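Local coordinates for prophage pi2 protein 01, integrase (Lactococcus lactis, PDB 3LYS) that probably binds DNA through this core-binding domain, as part of a phage-family integrase that would act in recombination and integration, at residues A81-L86 against D95-A100; K40-N45 against L60-E65. The protein carries 1 engineered substitution. All coordinates share one frame; numbering follows the deposited sequence.

Contact 1 (A81-L86 against D95-A100); sequences ASIQCL and DFTTRA. Engineered in segment 81-86: Cys-85 (natural residue Pro).
The Phe-96 ring meets Ile-83 obliquely, through its far corner: Phe-96 CZ lies 3.7 Å from Ile-83 CG1. Ile-83 CD1 follows at 4.2 Å from Phe-96 CZ. The two side chains cross at about a right angle. Two more flat groups come near each other here, the amide of Gln-84 and the carboxylate of Asp-95, whose planes lie 62° apart. Gln-84 OE1 stays 4.0 Å from Asp-95 OD1, and no hydrogen bond joins them.

Ile-83 meets three residues of the turn: Asp-95, Phe-96 and Thr-97. Its CG1 branch goes to Phe-96. Ile-83 CG2 goes to the Asp-95 carboxylate and lies 4.3 Å from Thr-97 OG1. In Phe-96, CG sits between the backbone N and the carbonyl carbon (chi1 51°), which turns the ring toward Ile-83. Ile-51 also packs on this ring, and Leu-92 on Ile-83. Asp-95 OD2 forms a salt bridge with Arg-80, about one turn before Ile-83 on helix 69-88. Asp-95 OD1 accepts a weak hydrogen bond from the backbone N of Thr-97, so the carboxylate is tied to both helix and turn.

Residues 95-98 form a type I beta turn, packed here against helix 69-88 of an all-helical phage integrase core-binding domain.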
loop_
_atom_site.group_PDB
_atom_site.type_symbol
_atom_site.label_atom_id
_atom_site.label_comp_id
_atom_site.label_asym_id
_atom_site.label_seq_id
_atom_site.Cartn_x
_atom_site.Cartn_y
_atom_site.Cartn_z
ATOM N N ALA A 81 5.290 0.724 -3.695
ATOM C CA ALA A 81 5.787 -0.024 -4.836
ATOM C C ALA A 81 4.661 -0.456 -5.773
ATOM O O ALA A 81 4.792 -0.382 -6.994
ATOM C CB ALA A 81 6.556 -1.237 -4.358
ATOM N N SER A 82 3.555 -0.914 -5.211
ATOM C CA SER A 82 2.452 -1.355 -6.048
ATOM C C SER A 82 1.826 -0.210 -6.818
ATOM O O SER A 82 1.270 -0.406 -7.896
ATOM C CB SER A 82 1.380 -2.023 -5.206
ATOM O OG SER A 82 0.976 -1.160 -4.167
ATOM N N ILE A 83 1.892 0.992 -6.261
ATOM C CA ILE A 83 1.308 2.128 -6.952
ATOM C C ILE A 83 2.189 2.557 -8.135
ATOM O O ILE A 83 1.686 3.017 -9.169
ATOM C CB ILE A 83 1.060 3.286 -5.973
ATOM C CG1 ILE A 83 -0.320 3.121 -5.357
ATOM C CG2 ILE A 83 1.111 4.604 -6.686
ATOM C CD1 ILE A 83 -0.457 1.901 -4.523
ATOM N N GLN A 84 3.499 2.362 -7.986
ATOM C CA GLN A 84 4.456 2.705 -9.030
ATOM C C GLN A 84 4.078 2.140 -10.395
ATOM O O GLN A 84 3.889 2.890 -11.348
ATOM C CB GLN A 84 5.845 2.195 -8.666
ATOM C CG GLN A 84 6.371 2.738 -7.370
ATOM C CD GLN A 84 6.349 4.254 -7.330
ATOM O OE1 GLN A 84 5.287 4.868 -7.163
ATOM N NE2 GLN A 84 7.522 4.871 -7.488
ATOM N N CYS A 85 3.982 0.819 -10.490
ATOM C CA CYS A 85 3.635 0.195 -11.753
ATOM C C CYS A 85 2.321 0.798 -12.223
ATOM O O CYS A 85 2.099 0.990 -13.415
ATOM C CB CYS A 85 3.513 -1.338 -11.608
ATOM S SG CYS A 85 3.917 -2.301 -13.139
ATOM N N LEU A 86 1.450 1.134 -11.287
ATOM C CA LEU A 86 0.170 1.708 -11.672
ATOM C C LEU A 86 0.391 3.050 -12.363
ATOM O O LEU A 86 -0.337 3.417 -13.286
ATOM C CB LEU A 86 -0.715 1.872 -10.442
ATOM C CG LEU A 86 -2.216 1.667 -10.655
ATOM C CD1 LEU A 86 -2.512 0.385 -11.427
ATOM C CD2 LEU A 86 -2.849 1.620 -9.288
ATOM N N ASP A 95 0.695 9.813 -7.895
ATOM C CA ASP A 95 1.104 8.908 -6.835
ATOM C C ASP A 95 0.815 9.527 -5.475
ATOM O O ASP A 95 1.645 10.251 -4.937
ATOM C CB ASP A 95 2.600 8.605 -6.989
ATOM C CG ASP A 95 3.208 8.013 -5.741
ATOM O OD1 ASP A 95 2.639 7.050 -5.191
ATOM O OD2 ASP A 95 4.263 8.518 -5.309
ATOM N N PHE A 96 -0.358 9.250 -4.916
ATOM C CA PHE A 96 -0.727 9.826 -3.618
ATOM C C PHE A 96 0.208 9.424 -2.496
ATOM O O PHE A 96 0.190 10.030 -1.438
ATOM C CB PHE A 96 -2.154 9.433 -3.240
ATOM C CG PHE A 96 -2.405 7.968 -3.348
ATOM C CD1 PHE A 96 -1.881 7.077 -2.414
ATOM C CD2 PHE A 96 -3.127 7.465 -4.413
ATOM C CE1 PHE A 96 -2.077 5.697 -2.547
ATOM C CE2 PHE A 96 -3.326 6.096 -4.554
ATOM C CZ PHE A 96 -2.797 5.208 -3.614
ATOM N N THR A 97 1.027 8.409 -2.717
ATOM C CA THR A 97 1.937 7.977 -1.670
ATOM C C THR A 97 3.272 8.677 -1.832
ATOM O O THR A 97 4.274 8.337 -1.202
ATOM C CB THR A 97 2.161 6.472 -1.743
ATOM O OG1 THR A 97 2.718 6.133 -3.016
ATOM C CG2 THR A 97 0.857 5.758 -1.574
ATOM N N THR A 98 3.270 9.689 -2.672
ATOM C CA THR A 98 4.480 10.405 -2.976
ATOM C C THR A 98 5.119 11.159 -1.811
ATOM O O THR A 98 6.190 10.785 -1.337
ATOM C CB THR A 98 4.210 11.348 -4.168
ATOM O OG1 THR A 98 5.442 11.898 -4.640
ATOM C CG2 THR A 98 3.241 12.471 -3.761
ATOM N N ARG A 99 4.459 12.208 -1.340
ATOM C CA ARG A 99 5.001 13.033 -0.271
ATOM C C ARG A 99 4.470 12.613 1.084
ATOM O O ARG A 99 4.838 13.171 2.115
ATOM C CB ARG A 99 4.647 14.488 -0.548
ATOM C CG ARG A 99 5.710 15.471 -0.184
ATOM C CD ARG A 99 5.334 16.833 -0.714
ATOM N NE ARG A 99 6.082 17.887 -0.044
ATOM C CZ ARG A 99 5.921 18.218 1.233
ATOM N NH1 ARG A 99 5.033 17.577 1.985
ATOM N NH2 ARG A 99 6.656 19.189 1.761
ATOM N N ALA A 100 3.592 11.625 1.087
ATOM C CA ALA A 100 3.044 11.154 2.347
ATOM C C ALA A 100 4.124 10.393 3.110
ATOM O O ALA A 100 3.827 9.653 4.046
ATOM C CB ALA A 100 1.844 10.254 2.094
#

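Contact 2 (K40-N45 against L60-E65); sequences KTYMPN and LNKFAE
Tyr-42 OH has two polar partners just beyond segment 60-65. It is hydrogen-bonded to NE2 of His-67 and more weakly to OG1 of Thr-66. The same tyrosine makes every contact across these two segments.

One face of its ring receives Phe-63. Phe-63 CD2 lies 3.4 Å from Tyr-42 CE2 and is offset toward the rim of that ring. Phe-63 CB also stands over this face, in a CH-pi contact 4.3 Å from the Tyr-42 centroid. The ring planes are 56° apart, so the pair is oblique. In Phe-63, CG anti to the backbone N (chi1 -178°) carries the ring across the tyrosine and into an aromatic group with His-67, Tyr-38 and Phe-75.

At the edge of the tyrosine, near its plane, Lys-62 CG lies 4.0 Å from Tyr-42 CE1. The lysine chain then bends at chi2 and chi3 and leads away. Lys-62 NZ forms a salt bridge with Glu-65 OE2 at 3.0 Å, meeting it from above the carboxylate plane.

No hydrogen bond links the two segments themselves. Their contact is apolar and aromatic, while the hydroxyl bonds beyond helix 53-64 would limit how far the tyrosine ring can shift.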
loop_
_atom_site.group_PDB
_atom_site.type_symbol
_atom_site.label_atom_id
_atom_site.label_comp_id
_atom_site.label_asym_id
_atom_site.label_seq_id
_atom_site.Cartn_x
_atom_site.Cartn_y
_atom_site.Cartn_z
ATOM N N LYS A 40 -6.710 -4.592 3.675
ATOM C CA LYS A 40 -8.120 -4.944 3.734
ATOM C C LYS A 40 -8.812 -4.358 4.952
ATOM O O LYS A 40 -9.999 -4.024 4.916
ATOM C CB LYS A 40 -8.295 -6.467 3.713
ATOM C CG LYS A 40 -7.863 -7.137 2.424
ATOM C CD LYS A 40 -8.230 -8.604 2.448
ATOM C CE LYS A 40 -7.830 -9.299 1.156
ATOM N NZ LYS A 40 -8.135 -10.761 1.191
ATOM N N THR A 41 -8.052 -4.232 6.030
ATOM C CA THR A 41 -8.558 -3.694 7.296
ATOM C C THR A 41 -8.680 -2.163 7.247
ATOM O O THR A 41 -9.774 -1.622 7.118
ATOM C CB THR A 41 -7.614 -4.073 8.459
ATOM O OG1 THR A 41 -7.433 -5.494 8.480
ATOM C CG2 THR A 41 -8.195 -3.628 9.773
ATOM N N TYR A 42 -7.543 -1.481 7.341
ATOM C CA TYR A 42 -7.512 -0.031 7.324
ATOM C C TYR A 42 -8.141 0.632 6.112
ATOM O O TYR A 42 -8.639 1.752 6.202
ATOM C CB TYR A 42 -6.081 0.438 7.479
ATOM C CG TYR A 42 -5.534 0.099 8.827
ATOM C CD1 TYR A 42 -5.609 1.006 9.871
ATOM C CD2 TYR A 42 -4.957 -1.135 9.067
ATOM C CE1 TYR A 42 -5.117 0.699 11.118
ATOM C CE2 TYR A 42 -4.464 -1.456 10.312
ATOM C CZ TYR A 42 -4.543 -0.535 11.334
ATOM O OH TYR A 42 -4.031 -0.824 12.572
HETATM N N MSE A 43 -8.123 -0.044 4.974
HETATM C CA MSE A 43 -8.703 0.523 3.766
HETATM C C MSE A 43 -9.649 -0.455 3.121
HETATM O O MSE A 43 -9.295 -1.123 2.156
HETATM C CB MSE A 43 -7.614 0.887 2.771
HETATM C CG MSE A 43 -6.796 2.083 3.178
HETATM SE SE MSE A 43 -5.470 2.491 1.846
HETATM C CE MSE A 43 -6.611 3.230 0.483
ATOM N N PRO A 44 -10.875 -0.546 3.640
ATOM C CA PRO A 44 -11.883 -1.460 3.106
ATOM C C PRO A 44 -12.235 -1.226 1.639
ATOM O O PRO A 44 -11.410 -1.436 0.745
ATOM C CB PRO A 44 -13.072 -1.231 4.030
ATOM C CG PRO A 44 -12.946 0.216 4.334
ATOM C CD PRO A 44 -11.471 0.338 4.651
ATOM N N ASN A 45 -13.457 -0.782 1.383
ATOM C CA ASN A 45 -13.882 -0.576 0.009
ATOM C C ASN A 45 -13.255 0.636 -0.667
ATOM O O ASN A 45 -13.827 1.216 -1.592
ATOM C CB ASN A 45 -15.400 -0.486 -0.040
ATOM C CG ASN A 45 -16.059 -1.738 0.476
ATOM O OD1 ASN A 45 -15.899 -2.809 -0.094
ATOM N ND2 ASN A 45 -16.798 -1.614 1.572
ATOM N N LEU A 60 -2.453 6.024 6.995
ATOM C CA LEU A 60 -1.147 5.746 7.539
ATOM C C LEU A 60 -1.060 6.161 8.994
ATOM O O LEU A 60 -0.473 5.445 9.797
ATOM C CB LEU A 60 -0.086 6.467 6.721
ATOM C CG LEU A 60 0.920 5.569 5.994
ATOM C CD1 LEU A 60 0.216 4.595 5.088
ATOM C CD2 LEU A 60 1.864 6.430 5.196
ATOM N N ASN A 61 -1.635 7.309 9.346
ATOM C CA ASN A 61 -1.598 7.757 10.739
ATOM C C ASN A 61 -2.356 6.779 11.631
ATOM O O ASN A 61 -1.804 6.269 12.602
ATOM C CB ASN A 61 -2.195 9.163 10.886
ATOM C CG ASN A 61 -1.270 10.255 10.353
ATOM O OD1 ASN A 61 -0.150 10.455 10.837
ATOM N ND2 ASN A 61 -1.743 10.968 9.350
ATOM N N LYS A 62 -3.612 6.512 11.291
ATOM C CA LYS A 62 -4.431 5.590 12.072
ATOM C C LYS A 62 -3.636 4.309 12.341
ATOM O O LYS A 62 -3.670 3.756 13.436
ATOM C CB LYS A 62 -5.735 5.290 11.306
ATOM C CG LYS A 62 -6.713 4.296 11.953
ATOM C CD LYS A 62 -7.155 4.732 13.344
ATOM C CE LYS A 62 -7.770 6.133 13.348
ATOM N NZ LYS A 62 -8.055 6.635 14.729
ATOM N N PHE A 63 -2.894 3.858 11.342
ATOM C CA PHE A 63 -2.103 2.644 11.468
ATOM C C PHE A 63 -0.961 2.806 12.472
ATOM O O PHE A 63 -0.678 1.907 13.266
ATOM C CB PHE A 63 -1.560 2.271 10.081
ATOM C CG PHE A 63 -0.763 0.993 10.049
ATOM C CD1 PHE A 63 0.585 0.973 10.436
ATOM C CD2 PHE A 63 -1.356 -0.194 9.636
ATOM C CE1 PHE A 63 1.325 -0.212 10.410
ATOM C CE2 PHE A 63 -0.623 -1.375 9.608
ATOM C CZ PHE A 63 0.724 -1.383 9.998
ATOM N N ALA A 64 -0.316 3.964 12.439
ATOM C CA ALA A 64 0.812 4.221 13.320
ATOM C C ALA A 64 0.471 4.232 14.806
ATOM O O ALA A 64 1.346 4.015 15.648
ATOM C CB ALA A 64 1.475 5.525 12.939
ATOM N N GLU A 65 -0.790 4.480 15.140
ATOM C CA GLU A 65 -1.159 4.522 16.540
ATOM C C GLU A 65 -1.427 3.147 17.145
ATOM O O GLU A 65 -2.055 3.043 18.193
ATOM C CB GLU A 65 -2.360 5.450 16.741
ATOM C CG GLU A 65 -3.539 5.153 15.847
ATOM C CD GLU A 65 -4.694 6.138 16.021
ATOM O OE1 GLU A 65 -4.524 7.333 15.710
ATOM O OE2 GLU A 65 -5.774 5.712 16.478
#

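Overall arrangement
From the N terminus the chain first builds helix 8-19, then helix 26-42. Contact 2 closes the earlier of the two loops: after 14 intervening residues, helix 53-64 returns its C-terminal end to the end of helix 26-42. The chain then enters helix 69-88. Contact 1 closes a shorter loop of eight residues, folding 95-100 back on that helix. The two closures lie in series and neither nest nor cross. Their centres are about 16 Å apart, on opposite sides of the chain's centre. They still touch, where Ala-100 O packs 3.9 Å from Leu-60 CD2. Helix 53-64 is thus joined to helix 26-42 by contact 2 and meets segment 95-100, which contact 1 holds against helix 69-88.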